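Exo-arabinanase (Penicillium chrysogenum, PDB 3A72) hydrolyses alpha-1,5-linked L-arabinan as an exo-acting enzyme, probably releasing arabinobiose, the disaccharide bound in its pocket. Local coordinates at residues Pro205-Val210 / Gly313-Leu318; Gln217-Tyr222 / Ile282-Gly287; Gln254-Val257 / Gln263-Ser266; Gly290-Asn295 / Arg327-Asn332. All coordinates share one frame; numbering follows the deposited sequence.

Contact 1 of 4, residues Pro205-Val210 / Gly313-Leu318. With AHR (alpha-L-arabinofuranose), chain B.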
loop_
_atom_site.group_PDB
_atom_site.type_symbol
_atom_site.label_atom_id
_atom_site.label_comp_id
_atom_site.label_asym_id
_atom_site.label_seq_id
_atom_site.Cartn_x
_atom_site.Cartn_y
_atom_site.Cartn_z
ATOM N N PRO A 205 -5.841 13.734 5.627
ATOM C CA PRO A 205 -6.098 12.577 4.775
ATOM C C PRO A 205 -4.758 11.928 4.447
ATOM O O PRO A 205 -3.741 12.641 4.247
ATOM C CB PRO A 205 -6.779 13.204 3.566
ATOM C CG PRO A 205 -6.143 14.567 3.454
ATOM C CD PRO A 205 -6.054 15.024 4.895
ATOM N N GLY A 206 -4.717 10.608 4.350
ATOM C CA GLY A 206 -3.474 9.898 4.080
ATOM C C GLY A 206 -3.715 8.501 3.585
ATOM O O GLY A 206 -4.786 7.907 3.689
ATOM N N MET A 207 -2.624 7.898 3.080
ATOM C CA MET A 207 -2.479 6.487 2.818
ATOM C C MET A 207 -3.355 6.014 1.665
ATOM O O MET A 207 -4.220 5.168 1.808
ATOM C CB MET A 207 -2.745 5.651 4.071
ATOM C CG MET A 207 -1.922 6.150 5.270
ATOM S SD MET A 207 -1.836 5.005 6.672
ATOM C CE MET A 207 -0.590 3.858 6.062
ATOM N N PRO A 208 -3.092 6.543 0.442
ATOM C CA PRO A 208 -3.961 6.217 -0.700
ATOM C C PRO A 208 -3.695 4.842 -1.249
ATOM O O PRO A 208 -2.530 4.467 -1.514
ATOM C CB PRO A 208 -3.583 7.303 -1.723
ATOM C CG PRO A 208 -2.116 7.608 -1.412
ATOM C CD PRO A 208 -2.008 7.483 0.091
ATOM N N VAL A 209 -4.782 4.100 -1.511
ATOM C CA VAL A 209 -4.690 2.803 -2.149
ATOM C C VAL A 209 -5.805 2.754 -3.208
ATOM O O VAL A 209 -6.926 3.194 -2.928
ATOM C CB VAL A 209 -4.783 1.647 -1.143
ATOM C CG1 VAL A 209 -4.889 0.288 -1.833
ATOM C CG2 VAL A 209 -3.613 1.675 -0.171
ATOM N N VAL A 210 -5.520 2.223 -4.399
ATOM C CA VAL A 210 -6.486 2.272 -5.512
ATOM C C VAL A 210 -6.705 0.866 -6.026
ATOM O O VAL A 210 -5.754 0.076 -6.144
ATOM C CB VAL A 210 -5.985 3.190 -6.625
ATOM C CG1 VAL A 210 -6.992 3.284 -7.754
ATOM C CG2 VAL A 210 -5.689 4.571 -6.096
ATOM N N GLY A 313 -3.380 -5.599 11.574
ATOM C CA GLY A 313 -2.092 -4.956 11.586
ATOM C C GLY A 313 -2.134 -3.682 10.770
ATOM O O GLY A 313 -3.018 -3.435 9.970
ATOM N N TYR A 314 -1.058 -2.880 10.971
ATOM C CA TYR A 314 -0.940 -1.596 10.317
ATOM C C TYR A 314 -0.768 -1.770 8.801
ATOM O O TYR A 314 0.078 -2.552 8.337
ATOM C CB TYR A 314 0.274 -0.882 10.856
ATOM C CG TYR A 314 0.510 0.533 10.331
ATOM C CD1 TYR A 314 -0.423 1.533 10.514
ATOM C CD2 TYR A 314 1.668 0.826 9.675
ATOM C CE1 TYR A 314 -0.238 2.796 10.041
ATOM C CE2 TYR A 314 1.929 2.117 9.243
ATOM C CZ TYR A 314 0.977 3.104 9.436
ATOM O OH TYR A 314 1.245 4.400 9.051
ATOM N N THR A 315 -1.600 -1.026 8.035
ATOM C CA THR A 315 -1.661 -1.121 6.579
ATOM C C THR A 315 -1.576 -2.564 6.052
ATOM O O THR A 315 -0.913 -2.884 5.077
ATOM C CB THR A 315 -0.651 -0.141 5.922
ATOM O OG1 THR A 315 -1.033 0.015 4.523
ATOM C CG2 THR A 315 0.790 -0.504 5.986
ATOM N N ARG A 316 -2.329 -3.439 6.732
ATOM C CA ARG A 316 -2.438 -4.832 6.330
ATOM C C ARG A 316 -2.788 -4.908 4.861
ATOM O O ARG A 316 -3.697 -4.223 4.395
ATOM C CB ARG A 316 -3.466 -5.532 7.229
ATOM C CG ARG A 316 -3.535 -7.029 7.047
ATOM C CD ARG A 316 -4.460 -7.689 8.049
ATOM N NE ARG A 316 -5.839 -7.289 7.783
ATOM C CZ ARG A 316 -6.889 -7.811 8.393
ATOM N NH1 ARG A 316 -6.758 -8.811 9.257
ATOM N NH2 ARG A 316 -8.125 -7.361 8.129
ATOM N N ALA A 317 -2.047 -5.741 4.127
ATOM C CA ALA A 317 -2.087 -5.756 2.666
ATOM C C ALA A 317 -2.926 -6.901 2.169
ATOM O O ALA A 317 -2.882 -8.028 2.670
ATOM C CB ALA A 317 -0.682 -5.850 2.101
ATOM N N LEU A 318 -3.740 -6.641 1.140
ATOM C CA LEU A 318 -4.610 -7.619 0.512
ATOM C C LEU A 318 -4.159 -7.842 -0.931
ATOM O O LEU A 318 -3.711 -6.911 -1.615
ATOM C CB LEU A 318 -6.054 -7.121 0.467
ATOM C CG LEU A 318 -6.695 -6.740 1.795
ATOM C CD1 LEU A 318 -8.109 -6.242 1.574
ATOM C CD2 LEU A 318 -6.666 -7.919 2.754
HETATM O O5 AHR B . 3.717 7.751 9.891
HETATM C C5 AHR B . 3.342 8.440 8.654
HETATM C C4 AHR B . 1.888 8.808 8.745
HETATM O O4 AHR B . 1.118 7.600 8.687
HETATM C C3 AHR B . 1.419 9.657 7.569
HETATM O O3 AHR B . 1.608 11.050 7.872
HETATM C C2 AHR B . -0.077 9.269 7.467
HETATM O O2 AHR B . -0.577 9.303 6.132
HETATM C C1 AHR B . -0.155 7.879 8.095
HETATM O O1 AHR B . -1.094 7.877 9.209
#

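Contact 2 of 4, residues Gln217-Tyr222 / Ile282-Gly287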
loop_
_atom_site.group_PDB
_atom_site.type_symbol
_atom_site.label_atom_id
_atom_site.label_comp_id
_atom_site.label_asym_id
_atom_site.label_seq_id
_atom_site.Cartn_x
_atom_site.Cartn_y
_atom_site.Cartn_z
ATOM N N GLN A 217 -14.602 2.330 -13.371
ATOM C CA GLN A 217 -14.318 3.234 -12.251
ATOM C C GLN A 217 -13.112 2.767 -11.460
ATOM O O GLN A 217 -12.839 1.575 -11.393
ATOM C CB GLN A 217 -15.526 3.257 -11.301
ATOM C CG GLN A 217 -16.772 3.886 -11.886
ATOM C CD GLN A 217 -17.862 3.969 -10.840
ATOM O OE1 GLN A 217 -18.402 2.951 -10.436
ATOM N NE2 GLN A 217 -18.117 5.178 -10.358
ATOM N N TYR A 218 -12.412 3.706 -10.877
ATOM C CA TYR A 218 -11.339 3.453 -9.926
ATOM C C TYR A 218 -11.851 3.790 -8.552
ATOM O O TYR A 218 -12.466 4.846 -8.328
ATOM C CB TYR A 218 -10.089 4.281 -10.238
ATOM C CG TYR A 218 -9.436 3.906 -11.546
ATOM C CD1 TYR A 218 -8.311 3.078 -11.579
ATOM C CD2 TYR A 218 -9.945 4.366 -12.770
ATOM C CE1 TYR A 218 -7.706 2.744 -12.782
ATOM C CE2 TYR A 218 -9.335 4.015 -13.958
ATOM C CZ TYR A 218 -8.236 3.214 -13.989
ATOM O OH TYR A 218 -7.647 2.882 -15.177
ATOM N N PHE A 219 -11.586 2.871 -7.612
ATOM C CA PHE A 219 -11.909 2.986 -6.184
ATOM C C PHE A 219 -10.650 3.426 -5.446
ATOM O O PHE A 219 -9.688 2.664 -5.363
ATOM C CB PHE A 219 -12.433 1.645 -5.697
ATOM C CG PHE A 219 -12.818 1.546 -4.266
ATOM C CD1 PHE A 219 -14.135 1.841 -3.886
ATOM C CD2 PHE A 219 -11.934 1.181 -3.267
ATOM C CE1 PHE A 219 -14.501 1.773 -2.564
ATOM C CE2 PHE A 219 -12.316 1.094 -1.942
ATOM C CZ PHE A 219 -13.609 1.389 -1.588
ATOM N N TYR A 220 -10.660 4.659 -4.997
ATOM C CA TYR A 220 -9.539 5.322 -4.312
ATOM C C TYR A 220 -9.882 5.396 -2.849
ATOM O O TYR A 220 -10.820 6.149 -2.500
ATOM C CB TYR A 220 -9.332 6.681 -4.972
ATOM C CG TYR A 220 -8.291 7.603 -4.395
ATOM C CD1 TYR A 220 -7.077 7.820 -5.062
ATOM C CD2 TYR A 220 -8.487 8.296 -3.224
ATOM C CE1 TYR A 220 -6.119 8.676 -4.532
ATOM C CE2 TYR A 220 -7.551 9.149 -2.700
ATOM C CZ TYR A 220 -6.370 9.346 -3.353
ATOM O OH TYR A 220 -5.489 10.233 -2.795
ATOM N N VAL A 221 -9.207 4.672 -1.984
ATOM C CA VAL A 221 -9.514 4.607 -0.566
ATOM C C VAL A 221 -8.359 5.250 0.207
ATOM O O VAL A 221 -7.197 5.225 -0.186
ATOM C CB VAL A 221 -9.795 3.160 -0.130
ATOM C CG1 VAL A 221 -8.549 2.280 -0.108
ATOM C CG2 VAL A 221 -10.536 3.088 1.215
ATOM N N TYR A 222 -8.735 5.833 1.359
ATOM C CA TYR A 222 -7.776 6.537 2.202
ATOM C C TYR A 222 -8.311 6.600 3.621
ATOM O O TYR A 222 -9.494 6.376 3.882
ATOM C CB TYR A 222 -7.544 7.926 1.672
ATOM C CG TYR A 222 -8.710 8.877 1.487
ATOM C CD1 TYR A 222 -8.966 9.904 2.371
ATOM C CD2 TYR A 222 -9.525 8.755 0.372
ATOM C CE1 TYR A 222 -10.020 10.791 2.176
ATOM C CE2 TYR A 222 -10.551 9.665 0.141
ATOM C CZ TYR A 222 -10.799 10.670 1.036
ATOM O OH TYR A 222 -11.819 11.562 0.749
ATOM N N ILE A 282 -15.546 -5.867 -3.958
ATOM C CA ILE A 282 -14.459 -5.042 -3.413
ATOM C C ILE A 282 -14.225 -5.516 -1.994
ATOM O O ILE A 282 -15.192 -5.709 -1.230
ATOM C CB ILE A 282 -14.784 -3.532 -3.436
ATOM C CG1 ILE A 282 -15.269 -3.047 -4.789
ATOM C CG2 ILE A 282 -13.560 -2.730 -2.963
ATOM C CD1 ILE A 282 -15.822 -1.637 -4.764
ATOM N N ILE A 283 -12.965 -5.692 -1.614
ATOM C CA ILE A 283 -12.583 -6.169 -0.273
ATOM C C ILE A 283 -11.639 -5.138 0.308
ATOM O O ILE A 283 -10.641 -4.757 -0.343
ATOM C CB ILE A 283 -11.969 -7.551 -0.349
ATOM C CG1 ILE A 283 -12.854 -8.523 -1.115
ATOM C CG2 ILE A 283 -11.671 -8.058 1.088
ATOM C CD1 ILE A 283 -12.216 -9.886 -1.306
ATOM N N VAL A 284 -11.945 -4.660 1.510
ATOM C CA VAL A 284 -11.201 -3.634 2.196
ATOM C C VAL A 284 -10.757 -4.120 3.569
ATOM O O VAL A 284 -11.513 -4.791 4.316
ATOM C CB VAL A 284 -12.053 -2.345 2.329
ATOM C CG1 VAL A 284 -11.513 -1.359 3.394
ATOM C CG2 VAL A 284 -12.142 -1.662 0.983
ATOM N N SER A 285 -9.520 -3.768 3.922
ATOM C CA SER A 285 -8.978 -3.906 5.261
ATOM C C SER A 285 -8.688 -2.510 5.818
ATOM O O SER A 285 -8.382 -1.572 5.072
ATOM C CB SER A 285 -7.674 -4.712 5.205
ATOM O OG SER A 285 -7.068 -4.874 6.464
ATOM N N SER A 286 -8.748 -2.391 7.136
ATOM C CA SER A 286 -8.266 -1.258 7.875
ATOM C C SER A 286 -7.061 -1.707 8.727
ATOM O O SER A 286 -6.757 -2.879 8.814
ATOM C CB SER A 286 -9.307 -0.656 8.813
ATOM O OG SER A 286 -9.419 -1.514 9.951
ATOM N N GLY A 287 -6.399 -0.730 9.362
ATOM C CA GLY A 287 -5.283 -1.070 10.249
ATOM C C GLY A 287 -5.731 -1.432 11.653
ATOM O O GLY A 287 -4.879 -1.836 12.472
#

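Contact 3 of 4, residues Gln254-Val257 / Gln263-Ser266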
loop_
_atom_site.group_PDB
_atom_site.type_symbol
_atom_site.label_atom_id
_atom_site.label_comp_id
_atom_site.label_asym_id
_atom_site.label_seq_id
_atom_site.Cartn_x
_atom_site.Cartn_y
_atom_site.Cartn_z
ATOM N N GLN A 254 -16.605 9.857 0.135
ATOM C CA GLN A 254 -17.694 9.031 0.662
ATOM C C GLN A 254 -17.182 8.226 1.853
ATOM O O GLN A 254 -16.193 7.475 1.740
ATOM C CB GLN A 254 -18.171 8.081 -0.427
ATOM C CG GLN A 254 -19.368 7.243 -0.027
ATOM C CD GLN A 254 -19.948 6.370 -1.130
ATOM O OE1 GLN A 254 -19.683 6.582 -2.331
ATOM N NE2 GLN A 254 -20.782 5.475 -0.718
ATOM N N ARG A 255 -17.788 8.373 3.012
ATOM C CA ARG A 255 -17.392 7.609 4.202
ATOM C C ARG A 255 -17.838 6.165 3.990
ATOM O O ARG A 255 -18.980 5.876 3.621
ATOM C CB ARG A 255 -18.020 8.195 5.451
ATOM C CG ARG A 255 -17.611 7.482 6.714
ATOM C CD ARG A 255 -18.178 8.084 7.977
ATOM N NE ARG A 255 -17.606 9.380 8.312
ATOM C CZ ARG A 255 -16.957 9.739 9.395
ATOM N NH1 ARG A 255 -16.728 8.894 10.434
ATOM N NH2 ARG A 255 -16.502 10.987 9.526
ATOM N N LEU A 256 -16.940 5.225 4.269
ATOM C CA LEU A 256 -17.284 3.798 4.195
ATOM C C LEU A 256 -18.156 3.459 5.396
ATOM O O LEU A 256 -17.710 3.609 6.542
ATOM C CB LEU A 256 -15.992 2.977 4.104
ATOM C CG LEU A 256 -16.115 1.507 3.795
ATOM C CD1 LEU A 256 -14.798 0.978 3.277
ATOM C CD2 LEU A 256 -16.571 0.665 5.007
ATOM N N VAL A 257 -19.381 2.966 5.160
ATOM C CA VAL A 257 -20.311 2.619 6.207
ATOM C C VAL A 257 -20.529 1.107 6.190
ATOM O O VAL A 257 -20.784 0.526 5.105
ATOM C CB VAL A 257 -21.640 3.363 6.041
ATOM C CG1 VAL A 257 -22.637 2.930 7.131
ATOM C CG2 VAL A 257 -21.368 4.897 6.058
ATOM N N GLN A 263 -16.940 0.924 12.710
ATOM C CA GLN A 263 -16.454 2.130 12.078
ATOM C C GLN A 263 -14.962 1.937 11.810
ATOM O O GLN A 263 -14.119 2.166 12.701
ATOM C CB GLN A 263 -16.695 3.336 12.961
ATOM C CG GLN A 263 -18.205 3.585 13.069
ATOM C CD GLN A 263 -18.486 4.841 13.848
ATOM O OE1 GLN A 263 -18.218 5.963 13.411
ATOM N NE2 GLN A 263 -18.999 4.714 15.033
ATOM N N PRO A 264 -14.605 1.445 10.636
ATOM C CA PRO A 264 -13.176 1.082 10.414
ATOM C C PRO A 264 -12.306 2.325 10.376
ATOM O O PRO A 264 -12.674 3.360 9.800
ATOM C CB PRO A 264 -13.189 0.366 9.076
ATOM C CG PRO A 264 -14.459 0.607 8.472
ATOM C CD PRO A 264 -15.427 1.180 9.453
ATOM N N THR A 265 -11.103 2.198 10.916
ATOM C CA THR A 265 -10.168 3.309 10.958
ATOM C C THR A 265 -8.762 2.869 10.600
ATOM O O THR A 265 -8.319 1.738 10.920
ATOM C CB THR A 265 -10.143 4.008 12.336
ATOM O OG1 THR A 265 -9.751 3.072 13.325
ATOM C CG2 THR A 265 -11.484 4.613 12.683
ATOM N N SER A 266 -8.045 3.796 9.978
ATOM C CA SER A 266 -6.615 3.803 9.679
ATOM C C SER A 266 -6.249 2.908 8.477
ATOM O O SER A 266 -6.830 1.835 8.236
ATOM C CB SER A 266 -5.765 3.418 10.854
ATOM O OG SER A 266 -5.887 4.348 11.926
HETATM O O HOH W 1 -17.400 6.127 10.751
#

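Contact 4 of 4, residues Gly290-Asn295 / Arg327-Asn332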
loop_
_atom_site.group_PDB
_atom_site.type_symbol
_atom_site.label_atom_id
_atom_site.label_comp_id
_atom_site.label_asym_id
_atom_site.label_seq_id
_atom_site.Cartn_x
_atom_site.Cartn_y
_atom_site.Cartn_z
ATOM N N GLY A 290 -9.474 -6.604 12.696
ATOM C CA GLY A 290 -9.039 -7.871 12.155
ATOM C C GLY A 290 -9.928 -8.462 11.072
ATOM O O GLY A 290 -9.454 -9.244 10.242
ATOM N N THR A 291 -11.191 -8.087 11.067
ATOM C CA THR A 291 -12.180 -8.481 10.085
ATOM C C THR A 291 -11.880 -7.840 8.740
ATOM O O THR A 291 -10.956 -7.040 8.592
ATOM C CB THR A 291 -13.564 -8.079 10.617
ATOM O OG1 THR A 291 -13.448 -6.714 10.938
ATOM C CG2 THR A 291 -13.976 -8.894 11.819
ATOM N N LEU A 292 -12.690 -8.196 7.747
ATOM C CA LEU A 292 -12.653 -7.570 6.429
ATOM C C LEU A 292 -14.000 -6.969 6.118
ATOM O O LEU A 292 -15.030 -7.339 6.717
ATOM C CB LEU A 292 -12.256 -8.566 5.331
ATOM C CG LEU A 292 -10.804 -9.079 5.429
ATOM C CD1 LEU A 292 -10.665 -10.310 4.528
ATOM C CD2 LEU A 292 -9.796 -8.033 5.033
ATOM N N PHE A 293 -14.041 -6.055 5.145
ATOM C CA PHE A 293 -15.238 -5.341 4.742
ATOM C C PHE A 293 -15.434 -5.548 3.252
ATOM O O PHE A 293 -14.521 -5.259 2.485
ATOM C CB PHE A 293 -15.124 -3.852 5.118
ATOM C CG PHE A 293 -14.759 -3.684 6.563
ATOM C CD1 PHE A 293 -15.761 -3.787 7.547
ATOM C CD2 PHE A 293 -13.457 -3.511 6.957
ATOM C CE1 PHE A 293 -15.401 -3.759 8.883
ATOM C CE2 PHE A 293 -13.125 -3.477 8.288
ATOM C CZ PHE A 293 -14.095 -3.572 9.250
ATOM N N ILE A 294 -16.601 -6.048 2.853
ATOM C CA ILE A 294 -16.818 -6.349 1.461
ATOM C C ILE A 294 -17.991 -5.583 0.890
ATOM O O ILE A 294 -18.934 -5.182 1.588
ATOM C CB ILE A 294 -16.959 -7.877 1.234
ATOM C CG1 ILE A 294 -18.283 -8.467 1.801
ATOM C CG2 ILE A 294 -15.746 -8.590 1.795
ATOM C CD1 ILE A 294 -18.519 -9.907 1.400
ATOM N N ASN A 295 -17.982 -5.447 -0.448
ATOM C CA ASN A 295 -19.055 -4.719 -1.136
ATOM C C ASN A 295 -19.236 -5.319 -2.524
ATOM O O ASN A 295 -18.280 -5.311 -3.357
ATOM C CB ASN A 295 -18.726 -3.241 -1.214
ATOM C CG ASN A 295 -19.899 -2.429 -1.658
ATOM O OD1 ASN A 295 -20.372 -2.594 -2.797
ATOM N ND2 ASN A 295 -20.365 -1.518 -0.842
ATOM N N ARG A 327 -10.101 -16.435 -7.276
ATOM C CA ARG A 327 -10.735 -17.155 -6.196
ATOM C C ARG A 327 -10.108 -16.978 -4.806
ATOM O O ARG A 327 -10.814 -17.142 -3.822
ATOM C CB ARG A 327 -10.697 -18.661 -6.579
ATOM C CG ARG A 327 -11.374 -19.533 -5.505
ATOM C CD ARG A 327 -11.582 -20.969 -6.077
ATOM N NE ARG A 327 -11.996 -21.821 -4.945
ATOM C CZ ARG A 327 -12.179 -23.131 -5.088
ATOM N NH1 ARG A 327 -12.080 -23.707 -6.258
ATOM N NH2 ARG A 327 -12.497 -23.813 -4.009
ATOM N N TYR A 328 -8.818 -16.715 -4.709
ATOM C CA TYR A 328 -8.106 -16.741 -3.419
ATOM C C TYR A 328 -7.597 -15.351 -3.080
ATOM O O TYR A 328 -7.065 -14.620 -3.899
ATOM C CB TYR A 328 -6.950 -17.747 -3.509
ATOM C CG TYR A 328 -7.440 -19.167 -3.685
ATOM C CD1 TYR A 328 -7.876 -19.912 -2.603
ATOM C CD2 TYR A 328 -7.537 -19.702 -4.969
ATOM C CE1 TYR A 328 -8.340 -21.194 -2.756
ATOM C CE2 TYR A 328 -8.001 -21.019 -5.118
ATOM C CZ TYR A 328 -8.396 -21.733 -4.020
ATOM O OH TYR A 328 -8.888 -23.012 -4.161
ATOM N N LEU A 329 -7.751 -15.012 -1.779
ATOM C CA LEU A 329 -7.327 -13.742 -1.234
ATOM C C LEU A 329 -6.153 -13.895 -0.255
ATOM O O LEU A 329 -6.284 -14.613 0.749
ATOM C CB LEU A 329 -8.490 -13.115 -0.464
ATOM C CG LEU A 329 -8.210 -11.743 0.181
ATOM C CD1 LEU A 329 -8.053 -10.654 -0.863
ATOM C CD2 LEU A 329 -9.298 -11.414 1.180
ATOM N N VAL A 330 -5.059 -13.211 -0.502
ATOM C CA VAL A 330 -3.949 -13.040 0.438
ATOM C C VAL A 330 -4.269 -11.905 1.375
ATOM O O VAL A 330 -4.685 -10.815 0.945
ATOM C CB VAL A 330 -2.685 -12.740 -0.353
ATOM C CG1 VAL A 330 -1.603 -12.058 0.460
ATOM C CG2 VAL A 330 -2.122 -14.017 -0.989
ATOM N N VAL A 331 -4.037 -12.152 2.675
ATOM C CA VAL A 331 -4.157 -11.167 3.730
ATOM C C VAL A 331 -2.828 -11.201 4.502
ATOM O O VAL A 331 -2.506 -12.213 5.122
ATOM C CB VAL A 331 -5.362 -11.422 4.666
ATOM C CG1 VAL A 331 -5.522 -10.245 5.596
ATOM C CG2 VAL A 331 -6.607 -11.727 3.884
ATOM N N ASN A 332 -2.045 -10.131 4.416
ATOM C CA ASN A 332 -0.622 -10.139 4.810
ATOM C C ASN A 332 -0.366 -9.041 5.802
ATOM O O ASN A 332 -0.539 -7.846 5.456
ATOM C CB ASN A 332 0.180 -9.951 3.534
ATOM C CG ASN A 332 1.649 -9.708 3.615
ATOM O OD1 ASN A 332 2.393 -10.055 4.617
ATOM N ND2 ASN A 332 2.187 -9.105 2.660
#

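Contact 1 of 4, residues Pro205-Val210 / Gly313-Leu318
M207 and Y314 meet in the sugar-binding pocket near the centre of a six-bladed beta-propeller. M207 lies on 204-212, the first strand of one blade. Y314 and T315 lie in the loop just before strand 317-320 of another blade. The contact is made by the end of the methionine. Its CE is 3.5 Å from Y314 OH and 3.8 Å from Y314 CZ. The sulfur forms an oblique Met-aromatic contact: SD is 5.2 Å from the centroid of the Y314 ring, 53° off the ring normal. M207 CE also packs against T315 CB at 4.0 Å. The bend of the M207 chain at chi3 (79°) turns CE away from the line of the chain and towards these two residues. Both sides of the contact also touch the bound arabinofuranose. M207 CG approaches its O2 at 3.5 Å, and SD lies 3.6 Å from its C1. E151, Q176 and E223 hydrogen-bond to the same sugar. T315 OG1 bonds to R27 NH2, which ties the loop to strand 23-30. The contact is therefore part of the pocket wall, with one blade supplying a thioether and another a phenol. The hydroxyl OH of Y314 stands 3.2 Å from O4, the ring oxygen of the arabinofuranose.

Contact 2 of 4, residues Gln217-Tyr222 / Ile282-Gly287
F219 reaches I282 and V284 because its CG lies anti to the backbone N (chi1 180°), which carries the ring out from strand 218-225 towards the next blade. On the other side, the I282 torsion (chi1 -50°) sets CG1 beside its own N and CG2 beside the carbonyl carbon. Both branches of I282 can then touch the phenylalanine. CG2 lies over one face of the F219 ring as a CH-pi contact. It is 4.2 Å from the ring centroid and 12° off the normal, with some offset toward the rim. The longer branch reaches another part of the ring: I282 CD1 is 4.0 Å from F219 CD1. V284 comes next but one along the same strand, and so faces the same way. Its CG2 approaches F219 CE2 at 4.0 Å, and the two side chains meet at about a right angle.

The strands belong to two consecutive blades of the beta-propeller. Strand 218-225 is second in its sheet, and strand 281-285 is second in the following one. A270 on strand 269-273 also packs on F219, and the Y239 ring also meets the F219 ring. I282 and V284 also touch W303. Every group that meets across the interface is apolar and buried. The blades are joined here by apolar side chains alone across the two segments, and the CH-pi contact sets how I282 sits on the ring.

Contact 3 of 4, residues Gln254-Val257 / Gln263-Ser266
Q263 OE1 is linked to R255 through a single water. The water donates to OE1 of Q263 at 2.8 Å and accepts from R255 NH1 at 2.9 Å. It sits at the edge of the guanidinium, in its plane, where an N-H can point at it. The direct distance from R255 NH1 to Q263 OE1 is 4.4 Å, so the water bridges a gap that the two groups do not close themselves. R255 runs out extended through its first two torsions and then bends at chi3 (-70°), which brings its end round towards Q263. The guanidinium is held at other points too. NE bonds to Y238 OH, and the group makes a cation-pi contact with F228. These partners and the water together hold the guanidinium.

Beside this polar link lies an apolar pair. L256 CD2 packs on P264 CG at 4.1 Å. The two side chains meet at about a right angle, and the CD2 methyl touches the CG corner of the proline ring. Both residues are buried, whereas Q263 is exposed.

The segments lie at the end of one propeller blade. Strand 254-255 is the outermost strand of its sheet, and 263-266 belongs to the loop that leads to strand 269-273, the first of the next blade. L256 and P264 both make backbone hydrogen bonds with L237, so the strand end and the returning loop are both fastened to strand 237-242.

Contact 4 of 4, residues Gly290-Asn295 / Arg327-Asn332
Strands 292-295 and 328-333 face each other with L292 and V331 as the nearest backbone pair, their CA atoms 9.6 Å apart. They belong to different blades of the six-bladed beta-propeller. Strand 292-295 is third in its sheet, and strand 328-333 lies between 317-320 and 344-350 in the blade that the N-terminal strand 6-10 completes. At this distance the backbones do not pair, and side chains make the contact. L292 and L329 reach toward each other tip to tip. L292 CD1 meets L329 CD2 at 3.8 Å. With CG anti to the backbone N (chi1 -180°), L329 extends its branched end across to the other strand. V331 points the same way from two residues further on, so L292 lies against both of them. All three are buried. M349 on strand 344-350 and I306 on strand 304-306 also pack on L292, and I283 touches L329, so residues of both sheets line the seam. R316 crosses nearby: its NH1 bonds to the carbonyl oxygen of G290. The second apolar contact of L292 is looser than the first, with CD1 4.3 Å from V331 CG2.

Overall arrangement
Contact 1 joins two blades that are not consecutive in the chain, contacts 2 and 4 join consecutive blades, and contact 3 joins a last strand to the linker after it. Contact 1 is the innermost, its centre about 5 Å from the centre of the chain, and the one that touches the sugar. Contacts 2 and 4 are buried apolar seams. They share a sheet: V284 N probably hydrogen-bonds to F293 O across strands 281-285 and 292-295. Contact 3, its centre about 17 Å from that of the chain, is partly exposed and adds a water bridge. Its loop meets contact 2 through S266 O and G287 N. R316 of contact 1 reaches contacts 2 and 4.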